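Local coordinates for leucyl-tRNA synthetase (Giardia intestinalis, PDB 3PZ6), which probably charges tRNA(Leu) with leucine at the expense of ATP, this chain being its inserted CP1 editing domain, which serves to remove wrongly attached amino acids, at residues G13-L18 and Y81-T86; I19-L24 and L154-A159; K64-Q69 and S145-S150. The protein carries 2 engineered substitutions. All coordinates share one frame; numbering follows the deposited sequence.

Contact 1. Residues G13-L18 and Y81-T86; sequences GIKLEL and YLLAAT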
loop_
_atom_site.group_PDB
_atom_site.type_symbol
_atom_site.label_atom_id
_atom_site.label_comp_id
_atom_site.label_asym_id
_atom_site.label_seq_id
_atom_site.Cartn_x
_atom_site.Cartn_y
_atom_site.Cartn_z
ATOM N N GLY A 13 5.725 -9.139 -1.054
ATOM C CA GLY A 13 5.995 -7.714 -1.147
ATOM C C GLY A 13 5.248 -7.106 -2.312
ATOM O O GLY A 13 5.612 -7.322 -3.459
ATOM N N ILE A 14 4.204 -6.340 -2.011
ATOM C CA ILE A 14 3.353 -5.755 -3.038
ATOM C C ILE A 14 4.037 -4.549 -3.668
ATOM O O ILE A 14 4.507 -3.660 -2.962
ATOM C CB ILE A 14 1.961 -5.371 -2.471
ATOM C CG1 ILE A 14 1.271 -6.582 -1.829
ATOM C CG2 ILE A 14 1.072 -4.768 -3.547
ATOM C CD1 ILE A 14 0.912 -7.729 -2.781
ATOM N N LYS A 15 4.099 -4.531 -4.995
ATOM C CA LYS A 15 4.722 -3.434 -5.718
ATOM C C LYS A 15 3.738 -2.285 -5.927
ATOM O O LYS A 15 2.922 -2.301 -6.850
ATOM C CB LYS A 15 5.296 -3.910 -7.052
ATOM C CG LYS A 15 6.587 -4.707 -6.922
ATOM C CD LYS A 15 6.908 -5.490 -8.184
ATOM C CE LYS A 15 7.496 -4.611 -9.280
ATOM N NZ LYS A 15 8.079 -5.434 -10.384
ATOM N N LEU A 16 3.815 -1.294 -5.046
ATOM C CA LEU A 16 2.990 -0.108 -5.163
ATOM C C LEU A 16 3.726 0.916 -6.017
ATOM O O LEU A 16 4.709 1.516 -5.576
ATOM C CB LEU A 16 2.663 0.455 -3.780
ATOM C CG LEU A 16 1.998 -0.471 -2.764
ATOM C CD1 LEU A 16 1.985 0.198 -1.394
ATOM C CD2 LEU A 16 0.585 -0.854 -3.189
ATOM N N GLU A 17 3.258 1.102 -7.247
ATOM C CA GLU A 17 3.960 1.954 -8.199
ATOM C C GLU A 17 3.740 3.428 -7.899
ATOM O O GLU A 17 2.606 3.916 -7.915
ATOM C CB GLU A 17 3.543 1.639 -9.640
ATOM C CG GLU A 17 4.496 2.212 -10.691
ATOM C CD GLU A 17 3.991 2.068 -12.125
ATOM O OE1 GLU A 17 4.272 2.977 -12.940
ATOM O OE2 GLU A 17 3.323 1.058 -12.444
ATOM N N LEU A 18 4.831 4.131 -7.625
ATOM C CA LEU A 18 4.783 5.571 -7.487
ATOM C C LEU A 18 4.472 6.160 -8.853
ATOM O O LEU A 18 5.268 6.049 -9.783
ATOM C CB LEU A 18 6.106 6.109 -6.944
ATOM C CG LEU A 18 6.154 7.589 -6.557
ATOM C CD1 LEU A 18 5.241 7.886 -5.376
ATOM C CD2 LEU A 18 7.579 7.984 -6.229
ATOM N N TYR A 81 8.743 1.703 -7.342
ATOM C CA TYR A 81 7.724 1.029 -6.538
ATOM C C TYR A 81 8.013 1.098 -5.046
ATOM O O TYR A 81 9.117 0.776 -4.604
ATOM C CB TYR A 81 7.622 -0.454 -6.919
ATOM C CG TYR A 81 7.354 -0.739 -8.378
ATOM C CD1 TYR A 81 6.053 -0.896 -8.851
ATOM C CD2 TYR A 81 8.405 -0.877 -9.283
ATOM C CE1 TYR A 81 5.802 -1.171 -10.187
ATOM C CE2 TYR A 81 8.169 -1.149 -10.622
ATOM C CZ TYR A 81 6.866 -1.296 -11.071
ATOM O OH TYR A 81 6.635 -1.569 -12.405
ATOM N N LEU A 82 7.011 1.505 -4.269
ATOM C CA LEU A 82 7.025 1.250 -2.832
ATOM C C LEU A 82 6.713 -0.227 -2.635
ATOM O O LEU A 82 5.768 -0.740 -3.231
ATOM C CB LEU A 82 5.995 2.118 -2.110
ATOM C CG LEU A 82 6.449 3.501 -1.640
ATOM C CD1 LEU A 82 6.711 4.441 -2.806
ATOM C CD2 LEU A 82 5.408 4.089 -0.711
ATOM N N LEU A 83 7.518 -0.916 -1.832
ATOM C CA LEU A 83 7.273 -2.331 -1.569
ATOM C C LEU A 83 6.684 -2.520 -0.181
ATOM O O LEU A 83 7.279 -2.113 0.814
ATOM C CB LEU A 83 8.539 -3.177 -1.761
ATOM C CG LEU A 83 8.327 -4.683 -1.961
ATOM C CD1 LEU A 83 8.040 -4.991 -3.426
ATOM C CD2 LEU A 83 9.521 -5.499 -1.474
ATOM N N ALA A 84 5.498 -3.118 -0.134
ATOM C CA ALA A 84 4.760 -3.298 1.105
ATOM C C ALA A 84 4.524 -4.772 1.373
ATOM O O ALA A 84 3.823 -5.437 0.615
ATOM C CB ALA A 84 3.435 -2.561 1.034
ATOM N N ALA A 85 5.117 -5.279 2.451
ATOM C CA ALA A 85 4.961 -6.685 2.820
ATOM C C ALA A 85 3.526 -6.967 3.226
ATOM O O ALA A 85 2.880 -6.128 3.855
ATOM C CB ALA A 85 5.907 -7.057 3.953
ATOM N N THR A 86 3.034 -8.144 2.848
ATOM C CA THR A 86 1.727 -8.619 3.280
ATOM C C THR A 86 1.713 -10.141 3.366
ATOM O O THR A 86 2.393 -10.834 2.603
ATOM C CB THR A 86 0.568 -8.115 2.360
ATOM O OG1 THR A 86 -0.689 -8.582 2.863
ATOM C CG2 THR A 86 0.739 -8.600 0.933
#
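I14 and L16 each exchange two backbone hydrogen bonds with a residue of the facing strand, I14 with A84 and L16 with L82. The I14 N to A84 O bond, at 2.8 Å, is nearly straight (166° at the hydrogen). K15 with L83 lies between these pairs, where the CA of L83 turns its hydrogen to I14 O; G13 with A85 and E17 with Y81 flank them. These three are non-hydrogen-bonded pairs.

The buried side is the face carrying I14, L16, L82 and A84. L16 CD1 rests 4.0 Å from A84 CB, and the CB atoms of L16 and L82 lie beside each other. At the far end I14 CG1 meets T86 CG2 at 3.5 Å, while T86 OG1 bonds to the N of R88. I183 of strand 183-186 packs on both L82 and A84, so this face belongs to the interior.

The two strands run antiparallel in the large mixed sheet of the CP1 editing domain, with 10-18 also pairing with 156-158 and 301-305, and 79-86 with 115-120.

Toward solvent the packing changes character. On the other face Y81 and E17 are partly exposed, and what meets there is largely alkyl chain and ring. K15 bends at chi3 (78°), which sets CE over the centre of the Y81 ring, 3.6 Å from its centroid, in a CH-pi contact. NZ follows as a cation-pi partner at 4.6 Å from the same centroid; its ion pair with E115 is long and weak. E17 CB lies 3.6 Å from Y81 CE1. Farther along this face L83 lies over G13, with CD2 on the side to which a CB there would point. Chi1 of L83 (-161°) puts CG anti to the backbone N and 3.9 Å from G13 CA; CD1 comes 3.4 Å from G13 O.

Contact 2. Residues I19-L24 and L154-A159; sequences INYTTL and LATVRA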
loop_
_atom_site.group_PDB
_atom_site.type_symbol
_atom_site.label_atom_id
_atom_site.label_comp_id
_atom_site.label_asym_id
_atom_site.label_seq_id
_atom_site.Cartn_x
_atom_site.Cartn_y
_atom_site.Cartn_z
ATOM N N ILE A 19 3.293 6.757 -8.963
ATOM C CA ILE A 19 2.789 7.292 -10.222
ATOM C C ILE A 19 3.698 8.382 -10.775
ATOM O O ILE A 19 4.070 9.312 -10.070
ATOM C CB ILE A 19 1.344 7.814 -10.063
ATOM C CG1 ILE A 19 0.424 6.667 -9.632
ATOM C CG2 ILE A 19 0.850 8.458 -11.352
ATOM C CD1 ILE A 19 -0.968 7.094 -9.251
ATOM N N ASN A 20 4.068 8.241 -12.041
ATOM C CA ASN A 20 4.857 9.251 -12.722
ATOM C C ASN A 20 3.932 10.137 -13.540
ATOM O O ASN A 20 3.423 9.731 -14.590
ATOM C CB ASN A 20 5.927 8.599 -13.601
ATOM C CG ASN A 20 7.090 9.527 -13.904
ATOM O OD1 ASN A 20 6.910 10.716 -14.167
ATOM N ND2 ASN A 20 8.299 8.976 -13.878
ATOM N N TYR A 21 3.709 11.349 -13.039
ATOM C CA TYR A 21 2.790 12.283 -13.670
ATOM C C TYR A 21 3.386 12.953 -14.902
ATOM O O TYR A 21 2.652 13.500 -15.727
ATOM C CB TYR A 21 2.292 13.310 -12.656
ATOM C CG TYR A 21 1.364 12.703 -11.624
ATOM C CD1 TYR A 21 0.002 12.570 -11.884
ATOM C CD2 TYR A 21 1.849 12.242 -10.401
ATOM C CE1 TYR A 21 -0.855 12.007 -10.955
ATOM C CE2 TYR A 21 0.997 11.677 -9.461
ATOM C CZ TYR A 21 -0.355 11.566 -9.749
ATOM O OH TYR A 21 -1.216 11.011 -8.839
ATOM N N THR A 22 4.712 12.907 -15.018
ATOM C CA THR A 22 5.399 13.396 -16.206
ATOM C C THR A 22 5.096 12.478 -17.384
ATOM O O THR A 22 4.624 12.941 -18.427
ATOM C CB THR A 22 6.924 13.510 -15.979
ATOM O OG1 THR A 22 7.192 14.587 -15.071
ATOM C CG2 THR A 22 7.656 13.772 -17.288
ATOM N N THR A 23 5.344 11.180 -17.207
ATOM C CA THR A 23 5.089 10.196 -18.257
ATOM C C THR A 23 3.635 10.275 -18.730
ATOM O O THR A 23 3.377 10.419 -19.929
ATOM C CB THR A 23 5.434 8.750 -17.815
ATOM O OG1 THR A 23 4.575 8.347 -16.738
ATOM C CG2 THR A 23 6.897 8.640 -17.383
ATOM N N LEU A 24 2.703 10.215 -17.778
ATOM C CA LEU A 24 1.264 10.281 -18.057
ATOM C C LEU A 24 0.865 11.499 -18.889
ATOM O O LEU A 24 -0.024 11.411 -19.738
ATOM C CB LEU A 24 0.456 10.260 -16.747
ATOM C CG LEU A 24 -0.031 8.950 -16.106
ATOM C CD1 LEU A 24 -1.173 8.322 -16.900
ATOM C CD2 LEU A 24 1.088 7.932 -15.873
ATOM N N LEU A 154 1.799 11.385 1.753
ATOM C CA LEU A 154 0.844 11.989 0.812
ATOM C C LEU A 154 1.252 11.890 -0.677
ATOM O O LEU A 154 0.847 12.712 -1.493
ATOM C CB LEU A 154 0.503 13.430 1.217
ATOM C CG LEU A 154 0.247 13.681 2.706
ATOM C CD1 LEU A 154 0.044 15.158 2.960
ATOM C CD2 LEU A 154 -0.935 12.864 3.241
ATOM N N ALA A 155 2.048 10.877 -1.011
ATOM C CA ALA A 155 2.305 10.525 -2.402
ATOM C C ALA A 155 1.171 9.640 -2.909
ATOM O O ALA A 155 0.373 9.132 -2.115
ATOM C CB ALA A 155 3.626 9.799 -2.529
ATOM N N THR A 156 1.090 9.467 -4.226
ATOM C CA THR A 156 0.073 8.600 -4.807
ATOM C C THR A 156 0.707 7.413 -5.498
ATOM O O THR A 156 1.712 7.551 -6.197
ATOM C CB THR A 156 -0.837 9.320 -5.823
ATOM O OG1 THR A 156 -0.041 9.814 -6.894
ATOM C CG2 THR A 156 -1.560 10.463 -5.195
ATOM N N VAL A 157 0.111 6.248 -5.294
ATOM C CA VAL A 157 0.594 5.038 -5.924
ATOM C C VAL A 157 -0.520 4.328 -6.690
ATOM O O VAL A 157 -1.709 4.563 -6.447
ATOM C CB VAL A 157 1.323 4.077 -4.912
ATOM C CG1 VAL A 157 2.643 4.706 -4.414
ATOM C CG2 VAL A 157 0.420 3.673 -3.738
ATOM N N ARG A 158 -0.120 3.488 -7.639
ATOM C CA ARG A 158 -1.044 2.620 -8.352
ATOM C C ARG A 158 -1.002 1.316 -7.582
ATOM O O ARG A 158 0.048 0.678 -7.503
ATOM C CB ARG A 158 -0.572 2.413 -9.792
ATOM C CG ARG A 158 -1.680 2.113 -10.814
ATOM C CD ARG A 158 -1.989 3.328 -11.726
ATOM N NE ARG A 158 -0.828 3.709 -12.542
ATOM C CZ ARG A 158 -0.681 4.869 -13.187
ATOM N NH1 ARG A 158 -1.628 5.804 -13.140
ATOM N NH2 ARG A 158 0.432 5.092 -13.880
ATOM N N ALA A 159 -2.119 0.939 -6.967
ATOM C CA ALA A 159 -2.166 -0.286 -6.179
ATOM C C ALA A 159 -2.682 -1.461 -6.993
ATOM O O ALA A 159 -3.773 -1.407 -7.557
ATOM C CB ALA A 159 -3.008 -0.098 -4.938
#
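I19 and T156 meet where strand 10-18 gives way to helix 21-25, N20 being the N-cap of that helix and T156 the first residue of strand 156-158. Backbone and side-chain hydrogen bonds both cross the junction. I19 N donates to T156 O over 3.3 Å, carrying the antiparallel pairing one step past the end of the strand. T156 O has a second donor in ND2 of N63, whose amide also bonds I19 O and so ties the two segments together. In the side-chain bond, Y21 OH and T156 OG1 lie 2.6 Å apart; OG1 sits in the plane of the Y21 ring, at its edge. Chi1 of T156 (60°) sets this hydroxyl between its own backbone N and carbonyl carbon.

The capping bonds stay within residues 19-24: N20 OD1 accepts weakly from the N atoms of T22 and T23. A separate side-chain to backbone bond runs from T23 OG1 to N20 O at 2.8 Å.

Van der Waals packing is centred on I19. Its CG2 lies 3.6 Å above the plane of the Y21 ring, displaced toward the rim, and its CD1 comes 3.7 Å from T156 OG1. The R158 chain bends at chi2 and chi3, and I19 CG1 stands 4.1 Å above the plane of its guanidinium, over the centre. L24 approaches the same group in its plane, at the edge, with CD2 3.5 Å from NH2.

Contact 3. Residues K64-Q69 and S145-S150; sequences KAIFDQ and SEISGS. Engineered in segment 145-150: S145 (natural residue Cys).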
loop_
_atom_site.group_PDB
_atom_site.type_symbol
_atom_site.label_atom_id
_atom_site.label_comp_id
_atom_site.label_asym_id
_atom_site.label_seq_id
_atom_site.Cartn_x
_atom_site.Cartn_y
_atom_site.Cartn_z
ATOM N N LYS A 64 6.678 14.132 -7.723
ATOM C CA LYS A 64 7.633 14.893 -8.524
ATOM C C LYS A 64 8.969 15.093 -7.801
ATOM O O LYS A 64 10.033 14.909 -8.397
ATOM C CB LYS A 64 7.035 16.241 -8.944
ATOM N N ALA A 65 8.911 15.446 -6.518
ATOM C CA ALA A 65 10.125 15.679 -5.733
ATOM C C ALA A 65 10.969 14.418 -5.571
ATOM O O ALA A 65 12.198 14.490 -5.603
ATOM C CB ALA A 65 9.789 16.280 -4.375
ATOM N N ILE A 66 10.309 13.270 -5.400
ATOM C CA ILE A 66 11.008 11.988 -5.347
ATOM C C ILE A 66 11.712 11.714 -6.680
ATOM O O ILE A 66 12.877 11.323 -6.695
ATOM C CB ILE A 66 10.067 10.820 -4.968
ATOM C CG1 ILE A 66 9.551 10.991 -3.533
ATOM C CG2 ILE A 66 10.784 9.483 -5.104
ATOM C CD1 ILE A 66 8.311 10.161 -3.197
ATOM N N PHE A 67 11.007 11.942 -7.790
ATOM C CA PHE A 67 11.582 11.739 -9.120
ATOM C C PHE A 67 12.741 12.698 -9.400
ATOM O O PHE A 67 13.798 12.270 -9.857
ATOM C CB PHE A 67 10.516 11.827 -10.224
ATOM C CG PHE A 67 9.628 10.613 -10.318
ATOM C CD1 PHE A 67 10.153 9.370 -10.649
ATOM C CD2 PHE A 67 8.262 10.715 -10.095
ATOM C CE1 PHE A 67 9.330 8.248 -10.735
ATOM C CE2 PHE A 67 7.437 9.599 -10.177
ATOM C CZ PHE A 67 7.970 8.365 -10.499
ATOM N N ASP A 68 12.546 13.981 -9.103
ATOM C CA ASP A 68 13.597 14.989 -9.275
ATOM C C ASP A 68 14.886 14.607 -8.551
ATOM O O ASP A 68 15.983 14.803 -9.077
ATOM C CB ASP A 68 13.117 16.365 -8.809
ATOM C CG ASP A 68 12.221 17.051 -9.828
ATOM O OD1 ASP A 68 11.926 16.439 -10.881
ATOM O OD2 ASP A 68 11.808 18.206 -9.578
ATOM N N GLN A 69 14.737 14.053 -7.350
ATOM C CA GLN A 69 15.857 13.597 -6.538
ATOM C C GLN A 69 16.498 12.346 -7.139
ATOM O O GLN A 69 17.719 12.200 -7.120
ATOM C CB GLN A 69 15.379 13.320 -5.112
ATOM C CG GLN A 69 16.473 12.968 -4.120
ATOM C CD GLN A 69 15.937 12.223 -2.911
ATOM O OE1 GLN A 69 14.970 12.652 -2.270
ATOM N NE2 GLN A 69 16.568 11.097 -2.591
ATOM N N SER A 145 19.715 6.490 -3.569
ATOM C CA SER A 145 19.610 7.637 -2.670
ATOM C C SER A 145 18.649 7.327 -1.529
ATOM O O SER A 145 17.887 6.352 -1.582
ATOM C CB SER A 145 19.188 8.916 -3.411
ATOM O OG SER A 145 17.993 8.741 -4.159
ATOM N N GLU A 146 18.711 8.156 -0.494
ATOM C CA GLU A 146 17.923 7.971 0.711
ATOM C C GLU A 146 16.583 8.671 0.543
ATOM O O GLU A 146 16.518 9.758 -0.038
ATOM C CB GLU A 146 18.687 8.557 1.895
ATOM C CG GLU A 146 18.247 8.080 3.253
ATOM C CD GLU A 146 19.084 8.687 4.357
ATOM O OE1 GLU A 146 20.234 8.237 4.553
ATOM O OE2 GLU A 146 18.588 9.612 5.042
ATOM N N ILE A 147 15.517 8.038 1.028
ATOM C CA ILE A 147 14.180 8.628 0.994
ATOM C C ILE A 147 13.608 8.644 2.410
ATOM O O ILE A 147 13.504 7.596 3.044
ATOM C CB ILE A 147 13.215 7.839 0.055
ATOM C CG1 ILE A 147 13.783 7.696 -1.365
ATOM C CG2 ILE A 147 11.833 8.484 0.024
ATOM C CD1 ILE A 147 13.786 8.981 -2.199
ATOM N N SER A 148 13.243 9.822 2.910
ATOM C CA SER A 148 12.590 9.906 4.219
ATOM C C SER A 148 11.081 9.663 4.117
ATOM O O SER A 148 10.497 9.812 3.045
ATOM C CB SER A 148 12.881 11.245 4.913
ATOM O OG SER A 148 12.380 12.341 4.177
ATOM N N GLY A 149 10.463 9.282 5.234
ATOM C CA GLY A 149 9.011 9.131 5.306
ATOM C C GLY A 149 8.291 10.398 4.893
ATOM O O GLY A 149 7.294 10.351 4.169
ATOM N N SER A 150 8.815 11.533 5.356
ATOM C CA SER A 150 8.344 12.861 4.973
ATOM C C SER A 150 8.161 13.037 3.466
ATOM O O SER A 150 7.158 13.599 3.025
ATOM C CB SER A 150 9.312 13.924 5.489
ATOM O OG SER A 150 8.923 14.359 6.772
#
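S145, an engineered residue that is cysteine in the natural protein, meets Q69 through OG, which lies 3.2 Å from Q69 NE2 in a weak, bent hydrogen bond, with 135° at the hydrogen. S145 also packs on N73, whose side-chain amide is itself bonded to Q69 O.

E146 follows with its side chain turned away from the helix, but its backbone takes the stronger bond: Q69 NE2 donates to E146 O at 2.9 Å, with 153° at the hydrogen. The donor stands somewhat out of the carbonyl plane. Q69 reaches this far because CG is anti to the backbone N (chi1 -174°) and the chain stays extended beyond it, carrying the amide straight across to the strand.

This is helix-on-sheet packing. Helix 61-71 lies beside strand 143-148, the two short segments running nearly antiparallel with axes 10.3 Å apart at closest, and the strand pairs on with 105-110 in the mixed sheet of the editing domain.

I147 comes next, with CD1 lying against the Q69 amide, 3.5 Å from Q69 NE2 and 3.9 Å from Q69 OE1. The apolar contact is to the other side chain of the helix, I147 CD1 meeting I66 CG2 at 4.2 Å. L152 of the following short helix touches both isoleucines.

At S148 the strand ends, this residue being the N-cap of helix 149-152, and S150 O accepts a hydrogen bond from NZ of K62, on an earlier turn of helix 61-71.

Along the chain come 13-18 and 19-24 without a break, then 64-69, 81-86, 145-150 and 154-159, so contact 1 crosses both others while contact 3 falls wholly between the two halves of contact 2. All three reach the same mixed sheet. Centres of contacts 1 and 2 lie about 13 Å apart, as do those of 2 and 3; contacts 1 and 3 are about 16 Å apart. E17 O probably bonds R158 N, joining contacts 1 and 2, while F67 packs on L18, I19 and N20, bringing helix 61-71 against the other two. Segments distant in sequence thus meet around one sheet of the editing domain.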